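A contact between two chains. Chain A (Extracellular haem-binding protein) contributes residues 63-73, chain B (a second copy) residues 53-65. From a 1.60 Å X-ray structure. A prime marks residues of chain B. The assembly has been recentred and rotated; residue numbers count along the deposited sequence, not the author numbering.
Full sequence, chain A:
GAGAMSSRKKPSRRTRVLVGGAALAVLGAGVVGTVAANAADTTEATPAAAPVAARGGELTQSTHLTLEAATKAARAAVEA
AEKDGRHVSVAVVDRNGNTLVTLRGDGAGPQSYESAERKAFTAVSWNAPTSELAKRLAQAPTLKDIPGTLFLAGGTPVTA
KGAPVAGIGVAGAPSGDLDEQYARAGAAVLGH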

# COMPACT_ATOMS: atom_id res chain seq x y z
N THR A 63 -26.73 8.61 12.58
CA THR A 63 -27.53 9.19 11.51
C THR A 63 -26.68 9.41 10.27
O THR A 63 -25.49 9.75 10.36
CB THR A 63 -28.13 10.54 11.97
OG1 THR A 63 -28.98 10.30 13.10
CG2 THR A 63 -28.93 11.21 10.83
N HIS A 64 -27.29 9.18 9.11
CA HIS A 64 -26.60 9.27 7.81
C HIS A 64 -27.46 9.91 6.75
O HIS A 64 -28.70 9.83 6.82
CB HIS A 64 -26.33 7.84 7.34
CG HIS A 64 -25.60 7.05 8.37
ND1 HIS A 64 -24.23 7.02 8.42
CD2 HIS A 64 -26.05 6.33 9.42
CE1 HIS A 64 -23.85 6.29 9.45
NE2 HIS A 64 -24.94 5.86 10.08
N LEU A 65 -26.82 10.50 5.75
CA LEU A 65 -27.50 10.78 4.49
C LEU A 65 -27.88 9.45 3.86
O LEU A 65 -27.11 8.47 3.90
CB LEU A 65 -26.60 11.54 3.52
CG LEU A 65 -26.10 12.93 3.88
CD1 LEU A 65 -25.33 13.51 2.71
CD2 LEU A 65 -27.28 13.81 4.23
N THR A 66 -29.07 9.40 3.27
CA THR A 66 -29.43 8.29 2.42
C THR A 66 -28.59 8.36 1.15
O THR A 66 -28.09 9.44 0.77
CB THR A 66 -30.91 8.37 2.03
OG1 THR A 66 -31.16 9.57 1.28
CG2 THR A 66 -31.82 8.33 3.29
N LEU A 67 -28.40 7.22 0.49
CA LEU A 67 -27.78 7.26 -0.83
C LEU A 67 -28.48 8.25 -1.76
O LEU A 67 -27.81 9.01 -2.47
CB LEU A 67 -27.74 5.88 -1.48
CG LEU A 67 -27.10 5.90 -2.88
CD1 LEU A 67 -25.65 6.46 -2.88
CD2 LEU A 67 -27.13 4.52 -3.49
N GLU A 68 -29.81 8.27 -1.73
CA GLU A 68 -30.56 9.22 -2.56
C GLU A 68 -30.12 10.67 -2.31
O GLU A 68 -29.88 11.44 -3.26
CB GLU A 68 -32.08 9.05 -2.32
CG GLU A 68 -32.94 10.04 -3.09
CD GLU A 68 -34.43 9.94 -2.76
OE1 GLU A 68 -35.23 10.50 -3.55
OE2 GLU A 68 -34.81 9.34 -1.72
N ALA A 69 -30.00 11.05 -1.03
CA ALA A 69 -29.62 12.43 -0.68
C ALA A 69 -28.16 12.70 -1.06
O ALA A 69 -27.84 13.75 -1.62
CB ALA A 69 -29.80 12.66 0.81
N ALA A 70 -27.29 11.75 -0.77
CA ALA A 70 -25.87 11.95 -1.12
C ALA A 70 -25.68 12.09 -2.63
O ALA A 70 -24.85 12.89 -3.11
CB ALA A 70 -25.04 10.80 -0.60
N THR A 71 -26.42 11.30 -3.39
CA THR A 71 -26.38 11.38 -4.84
C THR A 71 -26.90 12.71 -5.36
O THR A 71 -26.29 13.33 -6.24
CB THR A 71 -27.20 10.24 -5.47
OG1 THR A 71 -26.65 8.99 -5.04
CG2 THR A 71 -27.16 10.33 -7.01
N LYS A 72 -28.02 13.17 -4.80
CA LYS A 72 -28.60 14.46 -5.20
C LYS A 72 -27.58 15.57 -4.98
O LYS A 72 -27.41 16.44 -5.86
CB LYS A 72 -29.88 14.70 -4.39
CG LYS A 72 -30.54 16.07 -4.54
CD LYS A 72 -31.94 16.10 -3.90
CE LYS A 72 -31.87 16.17 -2.38
NZ LYS A 72 -33.18 16.61 -1.75
N ALA A 73 -26.91 15.56 -3.83
CA ALA A 73 -25.94 16.59 -3.50
C ALA A 73 -24.72 16.53 -4.45
O ALA A 73 -24.24 17.55 -4.96
CB ALA A 73 -25.48 16.45 -2.03
N ALA B 53 -27.69 21.84 7.06
CA ALA B 53 -28.26 20.80 7.88
C ALA B 53 -29.25 19.98 7.05
O ALA B 53 -30.22 20.51 6.51
CB ALA B 53 -28.94 21.39 9.10
N ALA B 54 -29.04 18.68 6.98
CA ALA B 54 -29.94 17.87 6.20
C ALA B 54 -31.19 17.55 7.01
O ALA B 54 -31.21 17.63 8.26
CB ALA B 54 -29.25 16.62 5.70
N ARG B 55 -32.25 17.22 6.28
CA ARG B 55 -33.59 17.03 6.81
C ARG B 55 -34.35 16.49 5.61
O ARG B 55 -34.40 17.16 4.56
CB ARG B 55 -34.22 18.38 7.21
CG ARG B 55 -33.87 18.91 8.59
CD ARG B 55 -34.98 18.60 9.60
NE ARG B 55 -34.95 17.23 10.11
CZ ARG B 55 -35.79 16.75 11.03
NH1 ARG B 55 -36.74 17.54 11.53
NH2 ARG B 55 -35.70 15.50 11.45
N GLY B 56 -34.98 15.33 5.72
CA GLY B 56 -35.15 14.57 6.97
C GLY B 56 -35.54 13.25 6.34
O GLY B 56 -35.11 12.18 6.78
N GLY B 57 -36.34 13.35 5.27
CA GLY B 57 -36.47 12.23 4.33
C GLY B 57 -35.12 11.98 3.67
O GLY B 57 -34.92 11.01 2.95
N GLU B 58 -34.18 12.89 3.93
CA GLU B 58 -32.81 12.76 3.41
C GLU B 58 -31.90 11.99 4.37
O GLU B 58 -30.72 11.81 4.10
CB GLU B 58 -32.20 14.13 3.16
CG GLU B 58 -32.85 14.87 1.99
CD GLU B 58 -32.58 16.36 2.03
OE1 GLU B 58 -32.33 16.90 3.13
OE2 GLU B 58 -32.66 17.00 0.95
N LEU B 59 -32.45 11.57 5.51
CA LEU B 59 -31.65 10.96 6.56
C LEU B 59 -32.12 9.54 6.84
O LEU B 59 -33.30 9.21 6.65
CB LEU B 59 -31.72 11.77 7.86
CG LEU B 59 -31.21 13.22 7.78
CD1 LEU B 59 -31.48 13.95 9.09
CD2 LEU B 59 -29.72 13.23 7.48
N THR B 60 -31.19 8.70 7.27
CA THR B 60 -31.53 7.36 7.70
C THR B 60 -30.67 7.02 8.92
O THR B 60 -29.65 7.67 9.17
CB THR B 60 -31.42 6.33 6.56
OG1 THR B 60 -31.85 5.05 7.03
CG2 THR B 60 -30.01 6.22 6.05
N GLN B 61 -31.08 6.03 9.70
CA GLN B 61 -30.34 5.65 10.90
C GLN B 61 -29.72 4.27 10.75
O GLN B 61 -30.28 3.43 10.07
CB GLN B 61 -31.27 5.59 12.12
CG GLN B 61 -32.08 6.86 12.32
CD GLN B 61 -31.51 7.70 13.41
OE1 GLN B 61 -31.78 7.48 14.59
NE2 GLN B 61 -30.72 8.70 13.03
N SER B 62 -28.58 4.04 11.39
CA SER B 62 -28.10 2.67 11.51
C SER B 62 -27.83 2.36 12.99
O SER B 62 -27.72 3.27 13.80
CB SER B 62 -26.83 2.51 10.70
OG SER B 62 -25.90 3.43 11.18
N THR B 63 -27.71 1.08 13.32
CA THR B 63 -27.55 0.61 14.70
C THR B 63 -26.16 -0.01 14.88
O THR B 63 -25.63 -0.66 13.97
CB THR B 63 -28.62 -0.44 15.04
OG1 THR B 63 -29.92 0.18 14.92
CG2 THR B 63 -28.43 -1.00 16.46
N HIS B 64 -25.58 0.23 16.05
CA HIS B 64 -24.22 -0.22 16.37
C HIS B 64 -24.10 -0.73 17.79
O HIS B 64 -24.86 -0.30 18.66
CB HIS B 64 -23.30 0.99 16.28
CG HIS B 64 -23.42 1.67 14.96
ND1 HIS B 64 -22.64 1.32 13.88
CD2 HIS B 64 -24.28 2.62 14.52
CE1 HIS B 64 -23.00 2.05 12.84
NE2 HIS B 64 -23.99 2.85 13.20
N LEU B 65 -23.14 -1.61 18.02
CA LEU B 65 -22.67 -1.85 19.38
C LEU B 65 -22.03 -0.56 19.89
O LEU B 65 -21.33 0.15 19.15
CB LEU B 65 -21.61 -2.96 19.42
CG LEU B 65 -21.98 -4.37 19.00
CD1 LEU B 65 -20.80 -5.30 19.24
CD2 LEU B 65 -23.19 -4.83 19.79
O HOH W 1 -33.67 10.31 0.76

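The two strands, 63-65 of chain A and 59-65 of chain B, pair antiparallel. His64 and Thr60′ form the hydrogen-bonded pair: His64 N donates to Thr60′ O at 2.8 Å, and Thr60′ N donates to His64 O at 2.8 Å. The pairing extends past the strand, where Thr66 N donates to Glu58′ O at 3.0 Å.

His64 and Thr60′ send their side chains to the same face of the sheet. The His64 chi1 is m (-54°) and chi2 is -89°. In this conformation the ring lies edge-on to chain B, and NE2 reaches Ser62′ OG at 2.8 Å in a hydrogen bond. Ser62′ is p, and its OG also bonds His64′ NE2 at 2.8 Å within its own chain. One small hydroxyl thus joins the histidines of both copies.

Leu65 and Leu59′ have CA-to-CB bonds that point away from the opposite stretch. Both are m, t, and their ends come back toward it. Leu65 CD2 lies 4.1 Å from Leu59′ CD2 and 3.7 Å from Ala54′ CB. Leu65 and Ala54′ are buried, and apolar side chains suit this place.

Thr66 is the N-cap of the helix. Its p rotamer places OG1 to accept from Ala69 N at 3.0 Å. The same OG1 donates to a water at 2.7 Å, and that water donates to Gly57′ O at 2.6 Å and Glu68 OE2 at 2.9 Å. Thr66 CG2 packs 3.9 Å from Thr60′ CB.

Ala69 points toward chain B, with its CB 3.7 Å from Glu58′ CB. One turn on, Lys72 extends through t, t, p, t to form a salt bridge, NZ to Glu58′ OE2 at 2.8 Å. Glu58′ is m, t, and its OE1 accepts from Arg55′ N at 3.2 Å. The contact buries 605 Å², both sides summed.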